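Local coordinates for CRISPR-associated endoribonuclease Cas2 2 (Sulfolobus solfataricus, PDB 3EXC), which cuts single-stranded RNA as a magnesium-dependent endoribonuclease of the CRISPR antiviral defence and works as a homodimer that joins a Cas1 dimer, at residues K17-L30 with R46-D59. The protein carries 2 engineered substitutions. Residues are numbered along the deposited sequence; the frame is centred on the assembly and turned at random.
Sequences KRNKLANNLKKLGL and RMKDLVRVVKLIVD. Engineered in segment 46-59: M47 (natural residue Val).
The edge of the R46 guanidinium meets the loop after helix 17-27, where the backbone carbonyl of L28 lies near its plane. R46 NH2 is 2.6 Å from L28 O, but the angle is poor for a hydrogen bond. L30 CD2 approaches the same group obliquely, 3.4 Å from R46 NH2. The R46 chain is bent at chi2 (94°) and chi3 (30°), which turns the group back to the loop. A Schellman motif with G29 at C' ends helix 17-27 here. L50 CD1 touches both L28 CD1 (3.8 Å) and L25 CD2 (3.9 Å). The helices run nearly antiparallel, at 164°, with axes 10.0 Å apart. They are the two long helices of the ferredoxin-like fold and pack on one face of its antiparallel sheet. L21 and L25 reach Y10 of strand 5-11; V54 and V58 reach V65 of strand 64-70 and I81 of the second subunit. I57 is a knob in the hole formed by K17, K20, L21 and N24. Its CG2, anti to the backbone N, lies 3.5 Å from K17 O. L21 spreads its two methyls, CD1 to V54 CG2 and CD2 to V58 CG1. K17 lays its CD 3.2 Å from I57 O, and a water donates to that oxygen and accepts a weak bond from K17 NZ.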
loop_
_atom_site.group_PDB
_atom_site.type_symbol
_atom_site.label_atom_id
_atom_site.label_comp_id
_atom_site.label_asym_id
_atom_site.label_seq_id
_atom_site.Cartn_x
_atom_site.Cartn_y
_atom_site.Cartn_z
ATOM N N LYS A 17 -12.676 -7.184 11.113
ATOM C CA LYS A 17 -11.621 -6.298 11.571
ATOM C C LYS A 17 -11.200 -5.361 10.466
ATOM O O LYS A 17 -10.937 -4.199 10.741
ATOM C CB LYS A 17 -10.382 -7.058 12.058
ATOM C CG LYS A 17 -10.566 -7.837 13.354
ATOM C CD LYS A 17 -9.208 -8.263 13.870
ATOM C CE LYS A 17 -9.155 -9.746 14.226
ATOM N NZ LYS A 17 -9.526 -10.026 15.635
ATOM N N ARG A 18 -11.142 -5.855 9.229
ATOM C CA ARG A 18 -10.792 -4.988 8.104
ATOM C C ARG A 18 -11.708 -3.762 7.972
ATOM O O ARG A 18 -11.246 -2.655 7.761
ATOM C CB ARG A 18 -10.692 -5.717 6.749
ATOM C CG ARG A 18 -10.376 -4.777 5.522
ATOM C CD ARG A 18 -9.760 -5.472 4.287
ATOM N NE ARG A 18 -10.667 -6.549 3.948
ATOM C CZ ARG A 18 -10.616 -7.760 4.513
ATOM N NH1 ARG A 18 -9.653 -8.020 5.384
ATOM N NH2 ARG A 18 -11.497 -8.717 4.212
ATOM N N ASN A 19 -13.016 -3.902 8.109
ATOM C CA ASN A 19 -13.757 -2.666 7.951
ATOM C C ASN A 19 -13.956 -1.835 9.191
ATOM O O ASN A 19 -14.206 -0.645 9.052
ATOM C CB ASN A 19 -15.059 -2.871 7.238
ATOM C CG ASN A 19 -15.729 -4.083 7.659
ATOM O OD1 ASN A 19 -16.683 -4.507 7.014
ATOM N ND2 ASN A 19 -15.253 -4.686 8.752
ATOM N N LYS A 20 -13.825 -2.420 10.387
ATOM C CA LYS A 20 -13.593 -1.596 11.568
ATOM C C LYS A 20 -12.401 -0.659 11.339
ATOM O O LYS A 20 -12.484 0.537 11.618
ATOM C CB LYS A 20 -13.295 -2.462 12.744
ATOM C CG LYS A 20 -13.445 -1.749 14.082
ATOM C CD LYS A 20 -13.288 -2.742 15.277
ATOM C CE LYS A 20 -14.134 -2.357 16.431
ATOM N NZ LYS A 20 -14.134 -3.418 17.466
ATOM N N LEU A 21 -11.297 -1.200 10.828
ATOM C CA LEU A 21 -10.073 -0.388 10.559
ATOM C C LEU A 21 -10.333 0.676 9.501
ATOM O O LEU A 21 -10.072 1.827 9.750
ATOM C CB LEU A 21 -8.894 -1.279 10.145
ATOM C CG LEU A 21 -7.572 -0.546 9.911
ATOM C CD1 LEU A 21 -7.071 0.077 11.187
ATOM C CD2 LEU A 21 -6.547 -1.524 9.355
ATOM N N ALA A 22 -10.932 0.288 8.368
ATOM C CA ALA A 22 -11.311 1.232 7.293
ATOM C C ALA A 22 -12.165 2.332 7.885
ATOM O O ALA A 22 -11.920 3.504 7.621
ATOM C CB ALA A 22 -12.046 0.546 6.158
ATOM N N ASN A 23 -13.127 1.959 8.724
ATOM C CA ASN A 23 -14.038 2.944 9.341
ATOM C C ASN A 23 -13.301 3.911 10.219
ATOM O O ASN A 23 -13.589 5.113 10.199
ATOM C CB ASN A 23 -15.133 2.285 10.211
ATOM C CG ASN A 23 -16.220 1.623 9.388
ATOM O OD1 ASN A 23 -16.252 1.748 8.141
ATOM N ND2 ASN A 23 -17.085 0.866 10.059
ATOM N N ASN A 24 -12.379 3.373 11.019
ATOM C CA ASN A 24 -11.576 4.224 11.903
ATOM C C ASN A 24 -10.541 5.117 11.254
ATOM O O ASN A 24 -10.352 6.269 11.651
ATOM C CB ASN A 24 -10.980 3.409 13.008
ATOM C CG ASN A 24 -11.990 3.188 14.122
ATOM O OD1 ASN A 24 -12.756 2.194 14.109
ATOM N ND2 ASN A 24 -12.065 4.170 15.044
ATOM N N LEU A 25 -9.876 4.590 10.252
ATOM C CA LEU A 25 -9.032 5.429 9.381
ATOM C C LEU A 25 -9.829 6.615 8.734
ATOM O O LEU A 25 -9.311 7.712 8.691
ATOM C CB LEU A 25 -8.298 4.545 8.324
ATOM C CG LEU A 25 -7.410 3.386 8.796
ATOM C CD1 LEU A 25 -6.831 2.633 7.586
ATOM C CD2 LEU A 25 -6.301 3.946 9.651
ATOM N N LYS A 26 -11.063 6.414 8.245
ATOM C CA LYS A 26 -11.833 7.551 7.726
ATOM C C LYS A 26 -12.050 8.540 8.881
ATOM O O LYS A 26 -11.847 9.744 8.719
ATOM C CB LYS A 26 -13.211 7.156 7.174
ATOM C CG LYS A 26 -13.161 6.351 5.907
ATOM C CD LYS A 26 -14.609 5.900 5.540
ATOM C CE LYS A 26 -14.710 4.412 4.971
ATOM N NZ LYS A 26 -14.300 4.151 3.518
ATOM N N LYS A 27 -12.431 8.033 10.062
ATOM C CA LYS A 27 -12.756 8.916 11.181
ATOM C C LYS A 27 -11.598 9.831 11.531
ATOM O O LYS A 27 -11.828 10.991 11.867
ATOM C CB LYS A 27 -13.204 8.144 12.430
ATOM C CG LYS A 27 -14.621 7.546 12.371
ATOM C CD LYS A 27 -14.962 6.739 13.672
ATOM C CE LYS A 27 -14.117 7.179 14.887
ATOM N NZ LYS A 27 -14.897 7.162 16.187
ATOM N N LEU A 28 -10.368 9.320 11.447
ATOM C CA LEU A 28 -9.184 10.135 11.759
ATOM C C LEU A 28 -8.846 11.079 10.604
ATOM O O LEU A 28 -7.719 11.636 10.577
ATOM C CB LEU A 28 -7.940 9.259 12.050
ATOM C CG LEU A 28 -7.950 8.142 13.098
ATOM C CD1 LEU A 28 -6.572 7.629 13.305
ATOM C CD2 LEU A 28 -8.477 8.631 14.393
ATOM N N GLY A 29 -9.748 11.160 9.607
ATOM C CA GLY A 29 -9.525 11.939 8.363
ATOM C C GLY A 29 -8.662 11.377 7.212
ATOM O O GLY A 29 -8.356 12.097 6.245
ATOM N N LEU A 30 -8.257 10.116 7.247
ATOM C CA LEU A 30 -7.554 9.582 6.055
ATOM C C LEU A 30 -8.566 9.263 4.967
ATOM O O LEU A 30 -9.718 9.056 5.273
ATOM C CB LEU A 30 -6.827 8.297 6.352
ATOM C CG LEU A 30 -5.844 8.183 7.481
ATOM C CD1 LEU A 30 -4.566 7.647 6.913
ATOM C CD2 LEU A 30 -5.541 9.471 7.994
ATOM N N ARG A 46 -1.876 13.245 16.608
ATOM C CA ARG A 46 -2.415 12.326 15.599
ATOM C C ARG A 46 -1.590 11.031 15.470
ATOM O O ARG A 46 -2.135 9.947 15.602
ATOM C CB ARG A 46 -2.626 13.021 14.233
ATOM C CG ARG A 46 -1.498 12.913 13.181
ATOM C CD ARG A 46 -1.733 11.726 12.198
ATOM N NE ARG A 46 -3.168 11.502 12.056
ATOM C CZ ARG A 46 -3.796 11.469 10.901
ATOM N NH1 ARG A 46 -3.074 11.604 9.816
ATOM N NH2 ARG A 46 -5.123 11.317 10.846
HETATM N N MSE A 47 -0.285 11.129 15.235
HETATM C CA MSE A 47 0.515 9.926 14.930
HETATM C C MSE A 47 0.299 8.857 15.988
HETATM O O MSE A 47 -0.064 7.733 15.662
HETATM C CB MSE A 47 2.016 10.227 14.765
HETATM C CG MSE A 47 2.849 9.021 14.294
HETATM SE SE MSE A 47 2.326 8.311 12.426
HETATM C CE MSE A 47 4.155 8.330 11.468
ATOM N N LYS A 48 0.487 9.232 17.252
ATOM C CA LYS A 48 0.417 8.300 18.369
ATOM C C LYS A 48 -0.959 7.639 18.456
ATOM O O LYS A 48 -1.055 6.444 18.772
ATOM C CB LYS A 48 0.780 9.021 19.659
ATOM C CG LYS A 48 1.379 8.111 20.723
ATOM C CD LYS A 48 2.635 7.290 20.260
ATOM C CE LYS A 48 3.221 6.517 21.477
ATOM N NZ LYS A 48 3.134 7.376 22.748
ATOM N N ASP A 49 -2.002 8.411 18.130
ATOM C CA ASP A 49 -3.363 7.890 18.051
ATOM C C ASP A 49 -3.614 6.936 16.920
ATOM O O ASP A 49 -4.326 5.947 17.114
ATOM C CB ASP A 49 -4.386 9.001 18.000
ATOM C CG ASP A 49 -4.691 9.517 19.360
ATOM O OD1 ASP A 49 -5.648 10.299 19.493
ATOM O OD2 ASP A 49 -3.974 9.125 20.322
ATOM N N LEU A 50 -3.043 7.250 15.747
ATOM C CA LEU A 50 -3.050 6.367 14.590
ATOM C C LEU A 50 -2.484 4.973 14.930
ATOM O O LEU A 50 -3.129 3.953 14.693
ATOM C CB LEU A 50 -2.304 6.985 13.395
ATOM C CG LEU A 50 -2.249 6.126 12.148
ATOM C CD1 LEU A 50 -3.651 5.879 11.719
ATOM C CD2 LEU A 50 -1.491 6.849 11.037
ATOM N N VAL A 51 -1.296 4.931 15.506
ATOM C CA VAL A 51 -0.698 3.671 15.844
ATOM C C VAL A 51 -1.543 2.926 16.867
ATOM O O VAL A 51 -1.766 1.721 16.700
ATOM C CB VAL A 51 0.757 3.869 16.310
ATOM C CG1 VAL A 51 1.357 2.597 16.863
ATOM C CG2 VAL A 51 1.614 4.396 15.139
ATOM N N ARG A 52 -2.039 3.623 17.894
ATOM C CA ARG A 52 -2.865 2.978 18.924
ATOM C C ARG A 52 -4.119 2.399 18.257
ATOM O O ARG A 52 -4.458 1.244 18.445
ATOM C CB ARG A 52 -3.201 3.948 20.060
ATOM C CG ARG A 52 -2.926 3.412 21.500
ATOM C CD ARG A 52 -4.000 3.862 22.543
ATOM N NE ARG A 52 -4.856 5.038 22.165
ATOM C CZ ARG A 52 -5.721 5.671 22.997
ATOM N NH1 ARG A 52 -6.428 6.707 22.549
ATOM N NH2 ARG A 52 -5.885 5.274 24.285
ATOM N N VAL A 53 -4.787 3.152 17.407
ATOM C CA VAL A 53 -5.958 2.619 16.715
ATOM C C VAL A 53 -5.679 1.350 15.937
ATOM O O VAL A 53 -6.405 0.355 16.052
ATOM C CB VAL A 53 -6.516 3.660 15.737
ATOM C CG1 VAL A 53 -7.374 3.021 14.577
ATOM C CG2 VAL A 53 -7.230 4.763 16.498
ATOM N N VAL A 54 -4.640 1.374 15.114
ATOM C CA VAL A 54 -4.339 0.223 14.331
ATOM C C VAL A 54 -4.058 -0.952 15.248
ATOM O O VAL A 54 -4.624 -2.002 15.077
ATOM C CB VAL A 54 -3.142 0.516 13.403
ATOM C CG1 VAL A 54 -2.667 -0.774 12.774
ATOM C CG2 VAL A 54 -3.530 1.543 12.330
ATOM N N LYS A 55 -3.191 -0.777 16.243
ATOM C CA LYS A 55 -2.843 -1.913 17.147
ATOM C C LYS A 55 -4.067 -2.544 17.875
ATOM O O LYS A 55 -4.129 -3.779 18.088
ATOM C CB LYS A 55 -1.797 -1.519 18.201
ATOM C CG LYS A 55 -0.377 -1.204 17.693
ATOM C CD LYS A 55 0.564 -0.926 18.902
ATOM C CE LYS A 55 1.985 -0.666 18.390
ATOM N NZ LYS A 55 2.790 -1.925 18.065
ATOM N N LEU A 56 -5.029 -1.704 18.248
ATOM C CA LEU A 56 -6.171 -2.172 19.032
ATOM C C LEU A 56 -7.098 -2.962 18.126
ATOM O O LEU A 56 -7.736 -3.910 18.580
ATOM C CB LEU A 56 -6.883 -1.003 19.682
ATOM C CG LEU A 56 -6.167 -0.229 20.813
ATOM C CD1 LEU A 56 -6.906 1.011 21.318
ATOM C CD2 LEU A 56 -5.900 -1.090 22.029
ATOM N N ILE A 57 -7.135 -2.631 16.839
ATOM C CA ILE A 57 -8.105 -3.258 15.945
ATOM C C ILE A 57 -7.579 -4.540 15.302
ATOM O O ILE A 57 -8.298 -5.512 15.173
ATOM C CB ILE A 57 -8.578 -2.279 14.799
ATOM C CG1 ILE A 57 -9.468 -1.175 15.386
ATOM C CG2 ILE A 57 -9.383 -3.065 13.681
ATOM C CD1 ILE A 57 -9.631 0.008 14.424
ATOM N N VAL A 58 -6.346 -4.518 14.809
ATOM C CA VAL A 58 -5.909 -5.656 14.037
ATOM C C VAL A 58 -5.390 -6.741 14.983
ATOM O O VAL A 58 -5.017 -6.432 16.138
ATOM C CB VAL A 58 -4.803 -5.264 13.023
ATOM C CG1 VAL A 58 -5.327 -4.103 12.118
ATOM C CG2 VAL A 58 -3.479 -4.945 13.744
ATOM N N ASP A 59 -5.356 -7.991 14.489
ATOM C CA ASP A 59 -4.662 -9.110 15.172
ATOM C C ASP A 59 -3.193 -8.999 14.851
ATOM O O ASP A 59 -2.767 -9.287 13.777
ATOM C CB ASP A 59 -5.205 -10.450 14.678
ATOM C CG ASP A 59 -4.516 -11.670 15.321
ATOM O OD1 ASP A 59 -3.309 -11.639 15.758
ATOM O OD2 ASP A 59 -5.219 -12.706 15.330
HETATM O O HOH W 1 -8.082 -7.722 17.586
#